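Local structure of Bse634I restriction endonuclease (Geobacillus stearothermophilus, 1KNV) at residues W88-V92 / E159-I164; I150-L155 / I182-K187; L252-A256 / E268-I274. The protein is a type II restriction endonuclease of the PD-(D/E)XK clan, which probably cleaves double-stranded DNA with the help of bound divalent metal ions. One frame throughout, in Å; residues are numbered along the deposited sequence.

Contacts 1 and 2 are neighbours, their centres 17 Å apart, and they touch where Tyr-160 CE1 lies 3.5 Å from Leu-155 O. Contact 3 stands apart from both, its nearest atoms about 14 Å away. Contact 1 is partly buried and rich in polar bonds: the last turn of helix 68-93 uses its side chains to hold a loop. Contact 2, more deeply buried, joins the end of strand 147-151 and the turn after it to the loop 182-187, mainly through aliphatic groups. Contact 3 is also buried, but partly by a second subunit, and mixes backbone bonding with bridging waters. Contacts 2 and 3 reach the same mixed sheet, through strands 147-151 and 273-276.

Contact 1: residues W88-V92 / E159-I164; sequences WNYRV and EYNLPI
The indole of Trp-88 lies between two unlike neighbours. Over one face of its five-membered ring sits Ile-164 CD1, 3.8 Å above the plane in a CH-pi contact; the opposite face is met near its rim by Tyr-160 O and a water. At the edge, NE1 points into Leu-162 O at 2.8 Å, the N-H nearly straight at 167°. A chi1 of 173°, which sets CG anti to the backbone N, directs the ring toward the loop, where NE1 makes this bond, and its CH2 corner meets Tyr-160 CD2 obliquely. Replacing this indole by an alanine would probably leave Leu-162 O without its donor and open a gap between Ile-164 and Tyr-160. The Arg-91 guanidinium meets Asn-161 end-on: NH2 (2.8 Å) and NH1 (3.0 Å) both bond OD1, approaching it from one face of the amide plane. The same NH1 also donates to the water, which donates to Trp-88 O and, at 2.6 Å, to Tyr-160 O. Asn-89 suits its place because an amide both accepts and donates. Ile-164 N reaches its OD1 at 2.7 Å along a lone pair, while ND2 returns a bond to Ile-164 O at 3.1 Å, serving both the N-H and the C=O of one residue. One turn on from Trp-88, Val-92 CG1 packs on Pro-163 CD at 4.1 Å. Tyr-160 OH bonds Asp-181, and Arg-91 NE bonds Tyr-99 O. These contacts fasten the C-terminal end of helix 68-93 to the loop between strand 147-151 and helix 169-176, a helix-to-loop junction flanking the central sheet of this PD-(D/E)XK nuclease.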
ATOM      1  N   TRP B  88     -10.216 -33.558  17.264  1.00 20.65           N
ATOM      2  CA  TRP B  88      -9.932 -34.739  16.457  1.00 22.37           C
ATOM      3  C   TRP B  88     -11.236 -35.461  16.112  1.00 23.57           C
ATOM      4  O   TRP B  88     -11.436 -35.856  14.965  1.00 24.55           O
ATOM      5  CB  TRP B  88      -8.968 -35.675  17.202  1.00 21.78           C
ATOM      6  CG  TRP B  88      -8.743 -37.006  16.536  1.00 21.39           C
ATOM      7  CD1 TRP B  88      -9.665 -38.001  16.347  1.00 22.56           C
ATOM      8  CD2 TRP B  88      -7.515 -37.496  15.997  1.00 21.50           C
ATOM      9  NE1 TRP B  88      -9.087 -39.078  15.724  1.00 22.01           N
ATOM     10  CE2 TRP B  88      -7.770 -38.797  15.498  1.00 21.64           C
ATOM     11  CE3 TRP B  88      -6.226 -36.965  15.886  1.00 21.81           C
ATOM     12  CZ2 TRP B  88      -6.774 -39.573  14.899  1.00 21.81           C
ATOM     13  CZ3 TRP B  88      -5.238 -37.740  15.290  1.00 21.75           C
ATOM     14  CH2 TRP B  88      -5.519 -39.030  14.803  1.00 22.00           C
ATOM     15  N   ASN B  89     -12.126 -35.624  17.091  1.00 23.99           N
ATOM     16  CA  ASN B  89     -13.396 -36.298  16.833  1.00 24.67           C
ATOM     17  C   ASN B  89     -14.367 -35.420  16.033  1.00 25.76           C
ATOM     18  O   ASN B  89     -15.249 -35.930  15.339  1.00 27.62           O
ATOM     19  CB  ASN B  89     -14.054 -36.737  18.147  1.00 25.36           C
ATOM     20  CG  ASN B  89     -13.320 -37.893  18.817  1.00 25.45           C
ATOM     21  OD1 ASN B  89     -12.722 -38.735  18.148  1.00 25.97           O
ATOM     22  ND2 ASN B  89     -13.385 -37.948  20.144  1.00 25.56           N
ATOM     23  N   TYR B  90     -14.200 -34.102  16.126  1.00 26.07           N
ATOM     24  CA  TYR B  90     -15.048 -33.159  15.399  1.00 24.57           C
ATOM     25  C   TYR B  90     -14.909 -33.301  13.889  1.00 23.79           C
ATOM     26  O   TYR B  90     -15.910 -33.376  13.176  1.00 22.16           O
ATOM     27  CB  TYR B  90     -14.716 -31.712  15.790  1.00 24.06           C
ATOM     28  CG  TYR B  90     -15.401 -30.659  14.928  1.00 23.19           C
ATOM     29  CD1 TYR B  90     -16.640 -30.128  15.276  1.00 22.46           C
ATOM     30  CD2 TYR B  90     -14.808 -30.208  13.755  1.00 23.85           C
ATOM     31  CE1 TYR B  90     -17.268 -29.171  14.470  1.00 21.68           C
ATOM     32  CE2 TYR B  90     -15.427 -29.259  12.948  1.00 23.16           C
ATOM     33  CZ  TYR B  90     -16.652 -28.745  13.310  1.00 22.29           C
ATOM     34  OH  TYR B  90     -17.248 -27.818  12.487  1.00 21.88           O
ATOM     35  N   ARG B  91     -13.677 -33.323  13.387  1.00 23.82           N
ATOM     36  CA  ARG B  91     -13.515 -33.432  11.945  1.00 24.50           C
ATOM     37  C   ARG B  91     -13.966 -34.796  11.463  1.00 24.94           C
ATOM     38  O   ARG B  91     -14.325 -34.965  10.293  1.00 24.91           O
ATOM     39  CB  ARG B  91     -12.070 -33.165  11.510  1.00 23.37           C
ATOM     40  CG  ARG B  91     -11.046 -34.143  12.005  1.00 24.39           C
ATOM     41  CD  ARG B  91      -9.757 -34.029  11.184  1.00 24.40           C
ATOM     42  NE  ARG B  91      -9.912 -34.498   9.801  1.00 23.89           N
ATOM     43  CZ  ARG B  91     -10.022 -35.777   9.443  1.00 23.86           C
ATOM     44  NH1 ARG B  91     -10.002 -36.738  10.356  1.00 23.05           N
ATOM     45  NH2 ARG B  91     -10.140 -36.101   8.162  1.00 24.08           N
ATOM     46  N   VAL B  92     -13.962 -35.772  12.367  1.00 24.82           N
ATOM     47  CA  VAL B  92     -14.395 -37.109  11.998  1.00 24.02           C
ATOM     48  C   VAL B  92     -15.908 -37.159  11.895  1.00 24.73           C
ATOM     49  O   VAL B  92     -16.434 -37.536  10.856  1.00 26.99           O
ATOM     50  CB  VAL B  92     -13.931 -38.170  13.005  1.00 23.37           C
ATOM     51  CG1 VAL B  92     -14.643 -39.480  12.727  1.00 23.47           C
ATOM     52  CG2 VAL B  92     -12.435 -38.376  12.886  1.00 22.08           C
ATOM     53  N   GLU B 159      -5.618 -42.723   9.065  1.00 35.30           N
ATOM     54  CA  GLU B 159      -5.602 -42.915  10.513  1.00 35.13           C
ATOM     55  C   GLU B 159      -6.326 -41.809  11.258  1.00 33.78           C
ATOM     56  O   GLU B 159      -6.847 -42.033  12.353  1.00 35.25           O
ATOM     57  CB  GLU B 159      -4.178 -42.968  11.057  1.00 37.17           C
ATOM     58  CG  GLU B 159      -3.268 -43.946  10.392  1.00 40.32           C
ATOM     59  CD  GLU B 159      -2.407 -43.274   9.370  1.00 42.38           C
ATOM     60  OE1 GLU B 159      -2.846 -43.144   8.207  1.00 43.72           O
ATOM     61  OE2 GLU B 159      -1.293 -42.851   9.744  1.00 44.11           O
ATOM     62  N   TYR B 160      -6.327 -40.612  10.679  1.00 32.22           N
ATOM     63  CA  TYR B 160      -6.971 -39.455  11.294  1.00 30.83           C
ATOM     64  C   TYR B 160      -8.473 -39.633  11.334  1.00 31.66           C
ATOM     65  O   TYR B 160      -9.163 -38.973  12.111  1.00 29.95           O
ATOM     66  CB  TYR B 160      -6.690 -38.182  10.494  1.00 29.76           C
ATOM     67  CG  TYR B 160      -5.241 -37.783  10.362  1.00 27.85           C
ATOM     68  CD1 TYR B 160      -4.863 -36.794   9.451  1.00 26.52           C
ATOM     69  CD2 TYR B 160      -4.247 -38.395  11.124  1.00 26.36           C
ATOM     70  CE1 TYR B 160      -3.533 -36.425   9.297  1.00 26.74           C
ATOM     71  CE2 TYR B 160      -2.908 -38.032  10.977  1.00 26.84           C
ATOM     72  CZ  TYR B 160      -2.560 -37.044  10.058  1.00 26.07           C
ATOM     73  OH  TYR B 160      -1.244 -36.671   9.899  1.00 25.85           O
ATOM     74  N   ASN B 161      -8.972 -40.519  10.480  1.00 33.51           N
ATOM     75  CA  ASN B 161     -10.399 -40.754  10.380  1.00 35.05           C
ATOM     76  C   ASN B 161     -10.987 -41.780  11.322  1.00 35.34           C
ATOM     77  O   ASN B 161     -12.135 -42.177  11.162  1.00 36.33           O
ATOM     78  CB  ASN B 161     -10.754 -41.097   8.943  1.00 36.72           C
ATOM     79  CG  ASN B 161     -10.503 -39.934   8.002  1.00 38.28           C
ATOM     80  OD1 ASN B 161     -10.884 -38.800   8.298  1.00 40.11           O
ATOM     81  ND2 ASN B 161      -9.863 -40.205   6.867  1.00 37.94           N
ATOM     82  N   LEU B 162     -10.205 -42.209  12.307  1.00 36.16           N
ATOM     83  CA  LEU B 162     -10.683 -43.161  13.304  1.00 36.81           C
ATOM     84  C   LEU B 162     -10.950 -42.339  14.560  1.00 36.11           C
ATOM     85  O   LEU B 162     -10.042 -41.685  15.091  1.00 36.75           O
ATOM     86  CB  LEU B 162      -9.622 -44.219  13.602  1.00 38.79           C
ATOM     87  CG  LEU B 162      -9.158 -45.074  12.421  1.00 40.90           C
ATOM     88  CD1 LEU B 162      -7.977 -45.923  12.874  1.00 41.33           C
ATOM     89  CD2 LEU B 162     -10.308 -45.947  11.896  1.00 40.81           C
ATOM     90  N   PRO B 163     -12.201 -42.344  15.048  1.00 35.50           N
ATOM     91  CA  PRO B 163     -12.455 -41.549  16.250  1.00 35.22           C
ATOM     92  C   PRO B 163     -11.781 -42.079  17.510  1.00 35.38           C
ATOM     93  O   PRO B 163     -11.258 -43.192  17.537  1.00 34.59           O
ATOM     94  CB  PRO B 163     -13.988 -41.507  16.336  1.00 34.87           C
ATOM     95  CG  PRO B 163     -14.437 -42.753  15.650  1.00 35.26           C
ATOM     96  CD  PRO B 163     -13.439 -42.947  14.515  1.00 35.35           C
ATOM     97  N   ILE B 164     -11.754 -41.246  18.543  1.00 36.77           N
ATOM     98  CA  ILE B 164     -11.161 -41.620  19.819  1.00 38.47           C
ATOM     99  C   ILE B 164     -12.321 -41.805  20.796  1.00 39.72           C
ATOM    100  O   ILE B 164     -13.004 -40.848  21.162  1.00 39.96           O
ATOM    101  CB  ILE B 164     -10.187 -40.525  20.320  1.00 38.18           C
ATOM    102  CG1 ILE B 164      -8.970 -40.456  19.390  1.00 38.32           C
ATOM    103  CG2 ILE B 164      -9.748 -40.807  21.747  1.00 37.66           C
ATOM    104  CD1 ILE B 164      -8.049 -39.277  19.659  1.00 37.30           C
TER
HETATM  105  O   HOH W   1      -9.477 -36.583  13.139  1.00 15.21           O

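Contact 2: residues I150-L155 / I182-K187; sequences IRQKDL and IEGKCK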
ATOM      1  N   ILE B 150      -6.532 -26.026   9.494  1.00 21.54           N
ATOM      2  CA  ILE B 150      -5.845 -26.125   8.214  1.00 22.13           C
ATOM      3  C   ILE B 150      -6.710 -26.843   7.188  1.00 22.72           C
ATOM      4  O   ILE B 150      -7.463 -27.748   7.534  1.00 23.74           O
ATOM      5  CB  ILE B 150      -4.531 -26.929   8.373  1.00 22.33           C
ATOM      6  CG1 ILE B 150      -3.564 -26.163   9.274  1.00 23.05           C
ATOM      7  CG2 ILE B 150      -3.910 -27.223   7.031  1.00 20.97           C
ATOM      8  CD1 ILE B 150      -2.439 -26.990   9.770  1.00 25.36           C
ATOM      9  N   ARG B 151      -6.648 -26.409   5.944  1.00 23.22           N
ATOM     10  CA  ARG B 151      -7.426 -27.050   4.903  1.00 25.51           C
ATOM     11  C   ARG B 151      -6.525 -27.377   3.716  1.00 25.36           C
ATOM     12  O   ARG B 151      -6.129 -26.494   2.955  1.00 24.60           O
ATOM     13  CB  ARG B 151      -8.577 -26.154   4.439  1.00 28.51           C
ATOM     14  CG  ARG B 151      -9.518 -26.870   3.483  1.00 32.61           C
ATOM     15  CD  ARG B 151     -10.501 -25.921   2.865  1.00 35.72           C
ATOM     16  NE  ARG B 151     -11.420 -26.649   2.004  1.00 40.77           N
ATOM     17  CZ  ARG B 151     -12.488 -26.097   1.455  1.00 43.08           C
ATOM     18  NH1 ARG B 151     -12.767 -24.806   1.677  1.00 44.34           N
ATOM     19  NH2 ARG B 151     -13.292 -26.836   0.701  1.00 45.37           N
ATOM     20  N   GLN B 152      -6.180 -28.652   3.579  1.00 24.77           N
ATOM     21  CA  GLN B 152      -5.322 -29.119   2.496  1.00 25.69           C
ATOM     22  C   GLN B 152      -5.525 -30.630   2.406  1.00 26.70           C
ATOM     23  O   GLN B 152      -4.942 -31.397   3.168  1.00 27.03           O
ATOM     24  CB  GLN B 152      -3.853 -28.775   2.799  1.00 24.41           C
ATOM     25  CG  GLN B 152      -2.910 -28.956   1.611  1.00 24.20           C
ATOM     26  CD  GLN B 152      -1.513 -28.438   1.893  1.00 24.48           C
ATOM     27  OE1 GLN B 152      -0.528 -29.165   1.772  1.00 25.09           O
ATOM     28  NE2 GLN B 152      -1.422 -27.176   2.272  1.00 23.64           N
ATOM     29  N   LYS B 153      -6.365 -31.050   1.471  1.00 28.33           N
ATOM     30  CA  LYS B 153      -6.683 -32.459   1.314  1.00 30.48           C
ATOM     31  C   LYS B 153      -5.512 -33.430   1.350  1.00 29.70           C
ATOM     32  O   LYS B 153      -5.587 -34.463   2.007  1.00 30.99           O
ATOM     33  CB  LYS B 153      -7.474 -32.685   0.023  1.00 32.93           C
ATOM     34  CG  LYS B 153      -7.997 -34.108  -0.098  1.00 35.92           C
ATOM     35  CD  LYS B 153      -8.902 -34.294  -1.301  1.00 38.26           C
ATOM     36  CE  LYS B 153      -9.361 -35.746  -1.391  1.00 39.60           C
ATOM     37  NZ  LYS B 153     -10.228 -36.014  -2.578  1.00 41.53           N
ATOM     38  N   ASP B 154      -4.430 -33.103   0.656  1.00 29.51           N
ATOM     39  CA  ASP B 154      -3.286 -33.996   0.603  1.00 29.06           C
ATOM     40  C   ASP B 154      -2.575 -34.235   1.932  1.00 30.02           C
ATOM     41  O   ASP B 154      -1.637 -35.025   1.995  1.00 31.86           O
ATOM     42  CB  ASP B 154      -2.285 -33.503  -0.449  1.00 29.71           C
ATOM     43  CG  ASP B 154      -1.482 -32.307   0.015  1.00 31.14           C
ATOM     44  OD1 ASP B 154      -1.705 -31.827   1.144  1.00 33.64           O
ATOM     45  OD2 ASP B 154      -0.617 -31.840  -0.751  1.00 31.92           O
ATOM     46  N   LEU B 155      -3.007 -33.564   2.996  1.00 29.60           N
ATOM     47  CA  LEU B 155      -2.382 -33.744   4.309  1.00 28.76           C
ATOM     48  C   LEU B 155      -3.101 -34.806   5.139  1.00 29.60           C
ATOM     49  O   LEU B 155      -2.608 -35.223   6.192  1.00 29.48           O
ATOM     50  CB  LEU B 155      -2.405 -32.430   5.099  1.00 26.03           C
ATOM     51  CG  LEU B 155      -1.586 -31.259   4.577  1.00 24.62           C
ATOM     52  CD1 LEU B 155      -1.750 -30.079   5.517  1.00 24.79           C
ATOM     53  CD2 LEU B 155      -0.136 -31.653   4.488  1.00 23.52           C
ATOM     54  N   ILE B 182       2.612 -32.742   9.538  1.00 24.97           N
ATOM     55  CA  ILE B 182       2.510 -31.776   8.460  1.00 24.91           C
ATOM     56  C   ILE B 182       3.641 -30.772   8.387  1.00 24.44           C
ATOM     57  O   ILE B 182       3.568 -29.838   7.598  1.00 25.84           O
ATOM     58  CB  ILE B 182       1.189 -30.995   8.534  1.00 25.29           C
ATOM     59  CG1 ILE B 182       1.160 -30.152   9.800  1.00 25.62           C
ATOM     60  CG2 ILE B 182       0.002 -31.954   8.522  1.00 25.04           C
ATOM     61  CD1 ILE B 182      -0.037 -29.251   9.866  1.00 27.04           C
ATOM     62  N   GLU B 183       4.686 -30.953   9.192  1.00 23.66           N
ATOM     63  CA  GLU B 183       5.810 -30.027   9.171  1.00 23.26           C
ATOM     64  C   GLU B 183       6.397 -29.886   7.770  1.00 22.55           C
ATOM     65  O   GLU B 183       6.750 -30.880   7.132  1.00 22.71           O
ATOM     66  CB  GLU B 183       6.901 -30.479  10.149  1.00 24.90           C
ATOM     67  CG  GLU B 183       8.246 -29.728  10.015  1.00 26.36           C
ATOM     68  CD  GLU B 183       9.196 -29.983  11.189  1.00 27.25           C
ATOM     69  OE1 GLU B 183       9.130 -31.085  11.783  1.00 26.63           O
ATOM     70  OE2 GLU B 183      10.016 -29.085  11.508  1.00 27.60           O
ATOM     71  N   GLY B 184       6.470 -28.637   7.302  1.00 21.87           N
ATOM     72  CA  GLY B 184       7.021 -28.316   5.997  1.00 18.87           C
ATOM     73  C   GLY B 184       6.145 -28.675   4.824  1.00 17.97           C
ATOM     74  O   GLY B 184       6.565 -28.551   3.684  1.00 18.26           O
ATOM     75  N   LYS B 185       4.916 -29.085   5.092  1.00 18.68           N
ATOM     76  CA  LYS B 185       3.996 -29.497   4.035  1.00 19.70           C
ATOM     77  C   LYS B 185       2.828 -28.566   3.722  1.00 19.63           C
ATOM     78  O   LYS B 185       2.137 -28.759   2.726  1.00 19.72           O
ATOM     79  CB  LYS B 185       3.375 -30.849   4.396  1.00 22.05           C
ATOM     80  CG  LYS B 185       4.319 -32.032   4.561  1.00 24.77           C
ATOM     81  CD  LYS B 185       3.535 -33.209   5.148  1.00 27.28           C
ATOM     82  CE  LYS B 185       4.256 -34.531   4.967  1.00 30.15           C
ATOM     83  NZ  LYS B 185       5.640 -34.486   5.506  1.00 32.81           N
ATOM     84  N   CYS B 186       2.612 -27.562   4.562  0.58 18.92           N
ATOM     85  CA  CYS B 186       1.491 -26.657   4.363  0.58 19.67           C
ATOM     86  C   CYS B 186       1.708 -25.468   3.453  0.58 19.94           C
ATOM     87  O   CYS B 186       2.651 -24.708   3.625  0.58 21.21           O
ATOM     88  CB  CYS B 186       1.002 -26.151   5.712  0.58 19.44           C
ATOM     89  SG  CYS B 186       0.453 -27.464   6.761  0.58 19.28           S
ATOM     90  N   LYS B 187       0.808 -25.314   2.488  1.00 21.08           N
ATOM     91  CA  LYS B 187       0.862 -24.188   1.572  1.00 22.37           C
ATOM     92  C   LYS B 187       0.402 -23.051   2.474  1.00 21.43           C
ATOM     93  O   LYS B 187      -0.498 -23.230   3.295  1.00 20.73           O
ATOM     94  CB  LYS B 187      -0.128 -24.379   0.420  1.00 24.84           C
ATOM     95  CG  LYS B 187       0.287 -25.419  -0.618  1.00 28.04           C
ATOM     96  CD  LYS B 187      -0.830 -25.662  -1.630  1.00 31.83           C
ATOM     97  CE  LYS B 187      -1.366 -24.342  -2.205  1.00 35.27           C
ATOM     98  NZ  LYS B 187      -2.348 -24.536  -3.327  1.00 36.12           N
TER
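Leu-155 and Ile-182 bring the two backbones to within 6.7 Å, CA to CA, and side chains fill the space between them. Each chain is folded on itself: Leu-155 N bonds Gln-152 O, and Lys-185 N bonds Ile-182 O at 2.9 Å across a type II turn whose third residue, Gly-184, takes a positive phi that suits glycine. Leu-155 is the central wedge. Its CD2 lies against Lys-185 CB at 3.6 Å, using the aliphatic base of a lysine whose ammonium end leads off, while CD1 rests on Ile-182 CG2 at 4.0 Å, the two side chains crossing at about a right angle. CD1 also comes close to the sulfur of Cys-186, though that residue is modelled in two positions and the contact belongs to one of them. Ile-150 and Ile-182 meet tip to tip, their CD1 atoms 3.3 Å apart, closer than methyl groups normally sit, so the exact spacing is doubtful. For Ile-150 this reach follows from CG1 lying anti to the carbonyl carbon (chi1 -65°). Isoleucine suits both positions, its branches giving apolar surface to several neighbours at once: both also pack on Ile-102 of strand 99-103. Gln-152 extends toward the backbone at Lys-185 to Lys-187. The contact is mainly apolar packing where strand 147-151 leaves the mixed sheet of the PD-(D/E)XK fold, covered by the loop that leads from helix 169-176 to the neighbouring antiparallel strand 191-198.

Contact 3: residues L252-A256 / E268-I274; sequences LQTAA and ERAVDDI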
ATOM      1  N   LEU B 252     -12.899  -6.618  22.292  1.00 25.75           N
ATOM      2  CA  LEU B 252     -12.354  -7.551  21.314  1.00 25.32           C
ATOM      3  C   LEU B 252     -12.853  -7.219  19.900  1.00 25.40           C
ATOM      4  O   LEU B 252     -12.844  -8.062  19.002  1.00 25.60           O
ATOM      5  CB  LEU B 252     -12.722  -8.979  21.683  1.00 25.49           C
ATOM      6  CG  LEU B 252     -12.039  -9.563  22.916  1.00 25.76           C
ATOM      7  CD1 LEU B 252     -12.549 -10.969  23.179  1.00 27.56           C
ATOM      8  CD2 LEU B 252     -10.555  -9.555  22.660  1.00 25.66           C
ATOM      9  N   GLN B 253     -13.271  -5.965  19.703  1.00 25.47           N
ATOM     10  CA  GLN B 253     -13.746  -5.479  18.401  1.00 24.62           C
ATOM     11  C   GLN B 253     -12.688  -4.556  17.810  1.00 22.61           C
ATOM     12  O   GLN B 253     -12.818  -4.075  16.691  1.00 21.58           O
ATOM     13  CB  GLN B 253     -15.066  -4.719  18.527  1.00 27.15           C
ATOM     14  CG  GLN B 253     -16.286  -5.599  18.648  1.00 30.82           C
ATOM     15  CD  GLN B 253     -17.561  -4.789  18.755  1.00 32.51           C
ATOM     16  OE1 GLN B 253     -17.659  -3.657  18.276  1.00 33.54           O
ATOM     17  NE2 GLN B 253     -18.571  -5.375  19.386  1.00 34.22           N
ATOM     18  N   THR B 254     -11.625  -4.337  18.574  1.00 22.07           N
ATOM     19  CA  THR B 254     -10.507  -3.492  18.173  1.00 21.57           C
ATOM     20  C   THR B 254     -10.006  -3.900  16.773  1.00 21.08           C
ATOM     21  O   THR B 254      -9.828  -5.084  16.477  1.00 20.08           O
ATOM     22  CB  THR B 254      -9.370  -3.593  19.230  1.00 20.87           C
ATOM     23  OG1 THR B 254      -8.261  -2.783  18.839  1.00 22.72           O
ATOM     24  CG2 THR B 254      -8.903  -5.016  19.377  1.00 20.99           C
ATOM     25  N   ALA B 255      -9.806  -2.901  15.916  1.00 18.84           N
ATOM     26  CA  ALA B 255      -9.346  -3.110  14.548  1.00 16.62           C
ATOM     27  C   ALA B 255      -7.881  -3.549  14.422  1.00 15.46           C
ATOM     28  O   ALA B 255      -7.005  -3.043  15.117  1.00 16.89           O
ATOM     29  CB  ALA B 255      -9.559  -1.836  13.756  1.00 15.29           C
ATOM     30  N   ALA B 256      -7.614  -4.493  13.529  1.00 14.36           N
ATOM     31  CA  ALA B 256      -6.248  -4.939  13.307  1.00 13.57           C
ATOM     32  C   ALA B 256      -5.520  -3.669  12.864  1.00 14.07           C
ATOM     33  O   ALA B 256      -5.911  -3.055  11.876  1.00 15.09           O
ATOM     34  CB  ALA B 256      -6.229  -5.988  12.201  1.00 13.83           C
ATOM     35  N   GLU B 268     -10.937  -4.957   9.494  1.00 30.26           N
ATOM     36  CA  GLU B 268     -11.072  -6.203  10.228  1.00 28.30           C
ATOM     37  C   GLU B 268     -10.529  -6.113  11.641  1.00 26.46           C
ATOM     38  O   GLU B 268      -9.619  -5.332  11.942  1.00 26.90           O
ATOM     39  CB  GLU B 268     -10.415  -7.367   9.478  1.00 29.01           C
ATOM     40  CG  GLU B 268      -8.924  -7.317   9.362  1.00 31.48           C
ATOM     41  CD  GLU B 268      -8.369  -8.523   8.621  1.00 32.47           C
ATOM     42  OE1 GLU B 268      -8.541  -9.660   9.104  1.00 34.42           O
ATOM     43  OE2 GLU B 268      -7.761  -8.339   7.551  1.00 33.03           O
ATOM     44  N   ARG B 269     -11.128  -6.906  12.514  1.00 22.80           N
ATOM     45  CA  ARG B 269     -10.730  -6.948  13.903  1.00 20.89           C
ATOM     46  C   ARG B 269      -9.447  -7.750  14.009  1.00 19.01           C
ATOM     47  O   ARG B 269      -9.137  -8.574  13.150  1.00 17.36           O
ATOM     48  CB  ARG B 269     -11.795  -7.661  14.735  1.00 20.70           C
ATOM     49  CG  ARG B 269     -13.193  -7.154  14.569  1.00 21.62           C
ATOM     50  CD  ARG B 269     -14.123  -8.021  15.374  1.00 24.24           C
ATOM     51  NE  ARG B 269     -15.483  -7.498  15.390  1.00 29.96           N
ATOM     52  CZ  ARG B 269     -16.493  -8.060  16.057  1.00 33.18           C
ATOM     53  NH1 ARG B 269     -16.290  -9.170  16.765  1.00 33.77           N
ATOM     54  NH2 ARG B 269     -17.713  -7.525  16.008  1.00 33.78           N
ATOM     55  N   ALA B 270      -8.707  -7.514  15.080  1.00 17.19           N
ATOM     56  CA  ALA B 270      -7.493  -8.255  15.327  1.00 15.70           C
ATOM     57  C   ALA B 270      -7.963  -9.665  15.665  1.00 15.88           C
ATOM     58  O   ALA B 270      -7.306 -10.640  15.329  1.00 18.59           O
ATOM     59  CB  ALA B 270      -6.743  -7.650  16.507  1.00 12.79           C
ATOM     60  N   VAL B 271      -9.110  -9.759  16.335  1.00 15.77           N
ATOM     61  CA  VAL B 271      -9.690 -11.036  16.743  1.00 13.54           C
ATOM     62  C   VAL B 271     -11.059 -11.070  16.115  1.00 14.83           C
ATOM     63  O   VAL B 271     -11.939 -10.313  16.504  1.00 16.09           O
ATOM     64  CB  VAL B 271      -9.832 -11.121  18.280  1.00 13.79           C
ATOM     65  CG1 VAL B 271     -10.220 -12.530  18.707  1.00 13.51           C
ATOM     66  CG2 VAL B 271      -8.523 -10.737  18.940  1.00 13.22           C
ATOM     67  N   ASP B 272     -11.235 -11.939  15.134  1.00 15.32           N
ATOM     68  CA  ASP B 272     -12.499 -12.043  14.423  1.00 17.34           C
ATOM     69  C   ASP B 272     -13.722 -12.370  15.277  1.00 20.00           C
ATOM     70  O   ASP B 272     -14.831 -11.927  14.980  1.00 19.75           O
ATOM     71  CB  ASP B 272     -12.337 -13.047  13.301  1.00 17.21           C
ATOM     72  CG  ASP B 272     -11.426 -12.527  12.230  1.00 18.81           C
ATOM     73  OD1 ASP B 272     -11.876 -11.637  11.487  1.00 19.65           O
ATOM     74  OD2 ASP B 272     -10.262 -12.975  12.146  1.00 17.72           O
ATOM     75  N   ASP B 273     -13.540 -13.158  16.325  1.00 20.66           N
ATOM     76  CA  ASP B 273     -14.656 -13.460  17.194  1.00 20.90           C
ATOM     77  C   ASP B 273     -14.130 -14.105  18.457  1.00 22.78           C
ATOM     78  O   ASP B 273     -12.998 -14.600  18.500  1.00 21.82           O
ATOM     79  CB  ASP B 273     -15.668 -14.367  16.494  1.00 21.74           C
ATOM     80  CG  ASP B 273     -17.078 -14.238  17.075  1.00 23.66           C
ATOM     81  OD1 ASP B 273     -18.017 -14.777  16.459  1.00 24.10           O
ATOM     82  OD2 ASP B 273     -17.258 -13.601  18.140  1.00 24.92           O
ATOM     83  N   ILE B 274     -14.955 -14.074  19.495  1.00 23.28           N
ATOM     84  CA  ILE B 274     -14.585 -14.627  20.779  1.00 24.15           C
ATOM     85  C   ILE B 274     -15.633 -15.656  21.167  1.00 23.86           C
ATOM     86  O   ILE B 274     -16.833 -15.435  20.997  1.00 23.28           O
ATOM     87  CB  ILE B 274     -14.480 -13.497  21.837  1.00 24.42           C
ATOM     88  CG1 ILE B 274     -14.240 -14.087  23.222  1.00 24.10           C
ATOM     89  CG2 ILE B 274     -15.721 -12.624  21.793  1.00 25.60           C
ATOM     90  CD1 ILE B 274     -12.895 -14.747  23.357  1.00 23.26           C
TER
HETATM   91  O   HOH W   2     -10.057  -7.399  17.775  1.00 20.34           O
HETATM   92  O   HOH W   3     -14.270 -10.408  18.207  1.00 25.87           O
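Gln-253 and Arg-269 lie side by side and point the same way, with amide and guanidinium planes only 12° apart. Gln-253 CG sits 3.5 Å above the plane of the Arg-269 guanidinium, over its centre, so that a methylene covers one flat face. NH1 donates to a water that bridges to Leu-252 O, and NE bonds Gln-137 O of the second subunit. The extended arginine chain passes alongside Gln-253 to make this reach possible. Leu-252 is turned differently: it crosses Ile-274 at about a right angle and presses CD1 on Ile-274 CB at a tight 3.5 Å, an apolar match between the residue leaving helix 246-251 and one on strand 273-276. At the end away from Ile-274 the backbones do the holding. Ala-255 and Arg-269 form a single antiparallel bridge, a non-hydrogen-bonded pair flanked by Ala-256 N to Glu-268 O at 2.7 Å and Ala-270 N to Thr-254 O at 3.0 Å. A second water accepts from Val-271 N and donates to Thr-254 O at 2.7 Å, continuing the link beyond the bridge. Small side chains suit positions so close to a helix: Ala-256 and Ala-270 both pack against Asn-214 of helix 203-227. Val-138 of the second subunit packs on both Ala-255 and Arg-269, making this isolated beta bridge, just ahead of strand 273-276, outermost in this chain's mixed sheet, part of a subunit interface.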